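Tyrocidine synthase 2 (Brevibacillus parabrevis, PDB 6TA8) is a nonribosomal peptide synthetase, a large modular protein, of which this chain carries a domain of the condensation family. Local coordinates at residues L253-T258 with S454-L459; R267-A272 with G461-C466. All blocks are in the same frame, centred on the assembly; numbering follows the deposited sequence.

Contact 1: L253-T258 with S454-L459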
loop_
_atom_site.group_PDB
_atom_site.type_symbol
_atom_site.label_atom_id
_atom_site.label_comp_id
_atom_site.label_asym_id
_atom_site.label_seq_id
_atom_site.Cartn_x
_atom_site.Cartn_y
_atom_site.Cartn_z
ATOM N N LEU A 253 -16.185 1.326 5.987
ATOM C CA LEU A 253 -16.931 0.335 6.751
ATOM C C LEU A 253 -16.038 -0.883 6.935
ATOM O O LEU A 253 -15.589 -1.481 5.951
ATOM C CB LEU A 253 -18.233 -0.044 6.042
ATOM C CG LEU A 253 -19.171 -1.001 6.784
ATOM C CD1 LEU A 253 -20.622 -0.599 6.575
ATOM C CD2 LEU A 253 -18.951 -2.435 6.343
ATOM N N SER A 254 -15.782 -1.250 8.188
ATOM C CA SER A 254 -14.846 -2.314 8.511
ATOM C C SER A 254 -15.541 -3.429 9.283
ATOM O O SER A 254 -16.464 -3.185 10.066
ATOM C CB SER A 254 -13.666 -1.782 9.335
ATOM O OG SER A 254 -13.071 -0.658 8.712
ATOM N N PHE A 255 -15.085 -4.658 9.048
ATOM C CA PHE A 255 -15.492 -5.808 9.839
ATOM C C PHE A 255 -14.263 -6.655 10.133
ATOM O O PHE A 255 -13.317 -6.697 9.343
ATOM C CB PHE A 255 -16.577 -6.642 9.132
ATOM C CG PHE A 255 -16.065 -7.493 7.998
ATOM C CD1 PHE A 255 -15.670 -8.805 8.217
ATOM C CD2 PHE A 255 -16.007 -6.990 6.709
ATOM C CE1 PHE A 255 -15.209 -9.589 7.176
ATOM C CE2 PHE A 255 -15.550 -7.771 5.664
ATOM C CZ PHE A 255 -15.149 -9.072 5.899
ATOM N N ALA A 256 -14.283 -7.325 11.282
ATOM C CA ALA A 256 -13.154 -8.121 11.735
ATOM C C ALA A 256 -13.621 -9.520 12.106
ATOM O O ALA A 256 -14.794 -9.749 12.414
ATOM C CB ALA A 256 -12.451 -7.469 12.933
ATOM N N LEU A 257 -12.681 -10.458 12.071
ATOM C CA LEU A 257 -12.924 -11.834 12.474
ATOM C C LEU A 257 -12.317 -12.089 13.847
ATOM O O LEU A 257 -11.337 -11.452 14.241
ATOM C CB LEU A 257 -12.337 -12.816 11.456
ATOM C CG LEU A 257 -12.866 -12.741 10.022
ATOM C CD1 LEU A 257 -12.288 -13.869 9.183
ATOM C CD2 LEU A 257 -14.385 -12.781 10.003
ATOM N N THR A 258 -12.913 -13.028 14.577
ATOM C CA THR A 258 -12.390 -13.404 15.880
ATOM C C THR A 258 -11.034 -14.094 15.729
ATOM O O THR A 258 -10.699 -14.639 14.674
ATOM C CB THR A 258 -13.372 -14.321 16.611
ATOM O OG1 THR A 258 -13.511 -15.550 15.887
ATOM C CG2 THR A 258 -14.735 -13.658 16.732
ATOM N N SER A 454 -21.899 -9.995 3.055
ATOM C CA SER A 454 -21.798 -11.087 2.094
ATOM C C SER A 454 -20.358 -11.557 1.936
ATOM O O SER A 454 -20.119 -12.726 1.613
ATOM C CB SER A 454 -22.368 -10.655 0.742
ATOM O OG SER A 454 -23.737 -10.306 0.853
ATOM N N TYR A 455 -19.392 -10.663 2.157
ATOM C CA TYR A 455 -17.988 -11.055 2.104
ATOM C C TYR A 455 -17.595 -11.887 3.318
ATOM O O TYR A 455 -16.710 -12.745 3.219
ATOM C CB TYR A 455 -17.106 -9.810 1.996
ATOM C CG TYR A 455 -15.642 -10.095 1.747
ATOM C CD1 TYR A 455 -15.246 -11.112 0.888
ATOM C CD2 TYR A 455 -14.654 -9.338 2.363
ATOM C CE1 TYR A 455 -13.910 -11.372 0.659
ATOM C CE2 TYR A 455 -13.315 -9.591 2.138
ATOM C CZ TYR A 455 -12.948 -10.609 1.284
ATOM O OH TYR A 455 -11.616 -10.865 1.056
ATOM N N ARG A 456 -18.241 -11.657 4.461
ATOM C CA ARG A 456 -17.938 -12.432 5.659
ATOM C C ARG A 456 -18.586 -13.811 5.614
ATOM O O ARG A 456 -17.969 -14.803 6.018
ATOM C CB ARG A 456 -18.385 -11.669 6.905
ATOM C CG ARG A 456 -18.476 -12.524 8.157
ATOM C CD ARG A 456 -18.447 -11.672 9.411
ATOM N NE ARG A 456 -19.392 -10.561 9.339
ATOM C CZ ARG A 456 -19.475 -9.595 10.246
ATOM N NH1 ARG A 456 -18.669 -9.600 11.300
ATOM N NH2 ARG A 456 -20.366 -8.623 10.103
ATOM N N LYS A 457 -19.825 -13.896 5.119
ATOM C CA LYS A 457 -20.516 -15.176 5.042
ATOM C C LYS A 457 -19.853 -16.147 4.076
ATOM O O LYS A 457 -20.176 -17.340 4.104
ATOM C CB LYS A 457 -21.980 -14.966 4.644
ATOM C CG LYS A 457 -22.207 -14.709 3.164
ATOM C CD LYS A 457 -23.558 -15.250 2.720
ATOM C CE LYS A 457 -23.927 -14.763 1.327
ATOM N NZ LYS A 457 -24.292 -13.318 1.318
ATOM N N HIS A 458 -18.942 -15.674 3.227
ATOM C CA HIS A 458 -18.158 -16.546 2.363
ATOM C C HIS A 458 -16.778 -16.849 2.922
ATOM O O HIS A 458 -16.239 -17.928 2.656
ATOM C CB HIS A 458 -18.017 -15.926 0.969
ATOM C CG HIS A 458 -19.279 -15.955 0.166
ATOM N ND1 HIS A 458 -20.096 -14.854 0.024
ATOM C CD2 HIS A 458 -19.870 -16.953 -0.532
ATOM C CE1 HIS A 458 -21.133 -15.171 -0.731
ATOM N NE2 HIS A 458 -21.019 -16.440 -1.082
ATOM N N LEU A 459 -16.192 -15.926 3.689
ATOM C CA LEU A 459 -14.936 -16.219 4.370
ATOM C C LEU A 459 -15.132 -17.303 5.422
ATOM O O LEU A 459 -14.331 -18.240 5.523
ATOM C CB LEU A 459 -14.371 -14.949 5.005
ATOM C CG LEU A 459 -13.648 -13.969 4.081
ATOM C CD1 LEU A 459 -13.235 -12.720 4.848
ATOM C CD2 LEU A 459 -12.441 -14.631 3.440
#
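The outermost strand of a six-stranded mixed sheet, 250-256, meets the long helix 445-466 here, and Phe255 makes most of the contact with Tyr455, Arg456 and Leu459. Strand 253-256 and helix 454-459 run nearly parallel, with axes 10.2 Å apart at an angle of 19°, a spacing that large side chains must fill. Phe255 does so with CG set between the backbone N and the carbonyl carbon (chi1 75°), which sends the ring toward the helix. Phe255 CZ lies 3.6 Å from Tyr455 CD2. The two rings meet rim to rim with planes at 86°, neither covering the other's face, so this is not a T-shaped stack. Leu459 CD1 also reaches the edge of the Phe255 ring, 4.3 Å from CZ, and lies over one face of the Tyr455 ring, toward its rim.

A helix packed on a sheet is the recurring unit of the condensation domain's alpha/beta architecture; the strand is hydrogen-bonded along one edge to strand 431-439, while the helix lies against the face of the sheet, and Tyr455 OH hydrogen-bonds to Leu281 O of helix 277-293. Arg456 runs past Phe255 in the opposite direction. Its CB lies 3.8 Å from Phe255 CE1, and the chain then bends at chi3, bringing one face of the guanidinium, off-centre, over Phe255 CB. Leu257 CD2 approaches the aliphatic part of the same side chain, 4.3 Å from Arg456 CD.

Contact 2: R267-A272 with G461-C466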
loop_
_atom_site.group_PDB
_atom_site.type_symbol
_atom_site.label_atom_id
_atom_site.label_comp_id
_atom_site.label_asym_id
_atom_site.label_seq_id
_atom_site.Cartn_x
_atom_site.Cartn_y
_atom_site.Cartn_z
ATOM N N ARG A 267 -3.569 -21.350 9.922
ATOM C CA ARG A 267 -2.850 -22.561 10.291
ATOM C C ARG A 267 -3.530 -23.860 9.883
ATOM O O ARG A 267 -2.839 -24.878 9.770
ATOM C CB ARG A 267 -2.615 -22.599 11.811
ATOM C CG ARG A 267 -1.274 -22.039 12.256
ATOM C CD ARG A 267 -0.369 -23.134 12.801
ATOM N NE ARG A 267 -0.270 -24.273 11.892
ATOM C CZ ARG A 267 0.412 -24.267 10.751
ATOM N NH1 ARG A 267 0.441 -25.355 9.992
ATOM N NH2 ARG A 267 1.072 -23.182 10.370
ATOM N N HIS A 268 -4.844 -23.864 9.656
ATOM C CA HIS A 268 -5.584 -25.111 9.511
ATOM C C HIS A 268 -6.336 -25.258 8.194
ATOM O O HIS A 268 -6.948 -26.310 7.972
ATOM C CB HIS A 268 -6.578 -25.269 10.673
ATOM C CG HIS A 268 -5.942 -25.206 12.027
ATOM N ND1 HIS A 268 -5.574 -24.018 12.621
ATOM C CD2 HIS A 268 -5.612 -26.183 12.903
ATOM C CE1 HIS A 268 -5.044 -24.266 13.805
ATOM N NE2 HIS A 268 -5.055 -25.572 14.001
ATOM N N VAL A 269 -6.318 -24.257 7.319
ATOM C CA VAL A 269 -7.067 -24.319 6.068
ATOM C C VAL A 269 -6.187 -24.207 4.833
ATOM O O VAL A 269 -6.684 -24.437 3.719
ATOM C CB VAL A 269 -8.172 -23.241 6.013
ATOM C CG1 VAL A 269 -9.082 -23.338 7.227
ATOM C CG2 VAL A 269 -7.556 -21.858 5.893
ATOM N N HIS A 270 -4.906 -23.867 4.979
ATOM C CA HIS A 270 -4.075 -23.610 3.808
ATOM C C HIS A 270 -3.753 -24.898 3.059
ATOM O O HIS A 270 -4.051 -25.027 1.867
ATOM C CB HIS A 270 -2.791 -22.891 4.227
ATOM C CG HIS A 270 -2.938 -21.405 4.331
ATOM N ND1 HIS A 270 -4.057 -20.736 3.883
ATOM C CD2 HIS A 270 -2.109 -20.459 4.830
ATOM C CE1 HIS A 270 -3.911 -19.442 4.102
ATOM N NE2 HIS A 270 -2.737 -19.247 4.677
ATOM N N HIS A 271 -3.162 -25.870 3.749
ATOM C CA HIS A 271 -2.564 -27.032 3.102
ATOM C C HIS A 271 -3.579 -28.091 2.675
ATOM O O HIS A 271 -3.169 -29.181 2.261
ATOM C CB HIS A 271 -1.513 -27.653 4.029
ATOM C CG HIS A 271 -0.398 -26.719 4.382
ATOM N ND1 HIS A 271 0.605 -27.055 5.266
ATOM C CD2 HIS A 271 -0.125 -25.458 3.968
ATOM C CE1 HIS A 271 1.445 -26.041 5.383
ATOM N NE2 HIS A 271 1.024 -25.060 4.605
ATOM N N ALA A 272 -4.881 -27.808 2.760
ATOM C CA ALA A 272 -5.865 -28.714 2.176
ATOM C C ALA A 272 -5.986 -28.492 0.674
ATOM O O ALA A 272 -6.149 -29.449 -0.090
ATOM C CB ALA A 272 -7.221 -28.536 2.859
ATOM N N GLY A 461 -17.509 -19.477 5.363
ATOM C CA GLY A 461 -17.863 -20.696 4.661
ATOM C C GLY A 461 -16.664 -21.423 4.089
ATOM O O GLY A 461 -16.678 -22.652 3.971
ATOM N N ILE A 462 -15.612 -20.685 3.729
ATOM C CA ILE A 462 -14.423 -21.313 3.164
ATOM C C ILE A 462 -13.589 -21.974 4.254
ATOM O O ILE A 462 -13.128 -23.110 4.092
ATOM C CB ILE A 462 -13.605 -20.278 2.368
ATOM C CG1 ILE A 462 -14.306 -19.941 1.051
ATOM C CG2 ILE A 462 -12.200 -20.796 2.099
ATOM C CD1 ILE A 462 -13.583 -18.902 0.224
ATOM N N ILE A 463 -13.384 -21.286 5.380
ATOM C CA ILE A 463 -12.557 -21.851 6.443
ATOM C C ILE A 463 -13.227 -23.069 7.065
ATOM O O ILE A 463 -12.546 -24.019 7.468
ATOM C CB ILE A 463 -12.232 -20.781 7.503
ATOM C CG1 ILE A 463 -13.514 -20.210 8.112
ATOM C CG2 ILE A 463 -11.396 -19.670 6.893
ATOM C CD1 ILE A 463 -13.414 -19.923 9.595
ATOM N N GLU A 464 -14.559 -23.073 7.152
ATOM C CA GLU A 464 -15.269 -24.239 7.661
ATOM C C GLU A 464 -15.371 -25.351 6.626
ATOM O O GLU A 464 -15.546 -26.516 7.002
ATOM C CB GLU A 464 -16.665 -23.836 8.141
ATOM C CG GLU A 464 -16.652 -22.889 9.331
ATOM C CD GLU A 464 -18.015 -22.292 9.620
ATOM O OE1 GLU A 464 -19.023 -23.017 9.498
ATOM O OE2 GLU A 464 -18.078 -21.092 9.967
ATOM N N HIS A 465 -15.266 -25.022 5.338
ATOM C CA HIS A 465 -15.223 -26.052 4.308
ATOM C C HIS A 465 -13.818 -26.618 4.149
ATOM O O HIS A 465 -13.649 -27.826 3.954
ATOM C CB HIS A 465 -15.727 -25.492 2.977
ATOM C CG HIS A 465 -15.161 -26.182 1.776
ATOM N ND1 HIS A 465 -15.536 -27.456 1.406
ATOM C CD2 HIS A 465 -14.250 -25.777 0.861
ATOM C CE1 HIS A 465 -14.879 -27.806 0.314
ATOM N NE2 HIS A 465 -14.092 -26.805 -0.037
ATOM N N CYS A 466 -12.798 -25.760 4.237
ATOM C CA CYS A 466 -11.417 -26.208 4.105
ATOM C C CYS A 466 -10.911 -26.928 5.348
ATOM O O CYS A 466 -9.926 -27.669 5.259
ATOM C CB CYS A 466 -10.504 -25.021 3.792
ATOM S SG CYS A 466 -10.758 -24.298 2.155
#
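The backbones come close at Val269 and Cys466, whose CA atoms are 5.1 Å apart, where the turn between helix 259-267 and the short helix 270-273 passes the C-terminal end of helix 445-466. Within the alpha/beta fold of the condensation domain, a connection between two helices rests here on the last turn of a third, and apolar groups do the joining. Val269 is the residue at its centre. It is buried, and its CB points at the helix, standing 3.7 Å from Cys466 CB. The two residues meet at the roots of their side chains.

The CG1 branch of Val269 extends the contact one turn back along the helix. It lies anti to the carbonyl carbon (chi1 -54°), which carries it to the backbone of Ile463, 3.5 Å from Ile463 O. The same methyl is 4.1 Å from Ile463 CB; the rest of the Ile463 side chain turns elsewhere, so the valine touches its base. Leu280 of helix 277-293 and Met467 also touch Val269, closing in the apolar patch from outside the two segments. Cys466 in turn packs on Ile343 of helix 339-351, which ties a further helix to this corner. At the more exposed margin of the contact the methyl of Ala272 covers the end of the helix backbone, with Ala272 CB 3.7 Å from Cys466 O.

Contacts 1 and 2 illustrate how one long helix can serve successive partners. Their centres lie about 16 Å apart, and both draw on helix 445-466: residues 454-459 face a strand at the sheet's edge, residues 461-466 a turn between helices. On the other side of each contact the chain follows the same order, since strand 250-256 leads through helix 259-267 to the turn at 267-272. Helix 277-293 is a shared neighbour, receiving Tyr455 and Leu459 on Ala284 and Val269 on Leu280. The contact centres lie about 21 and 27 Å from the centre of the chain, on the same side of it.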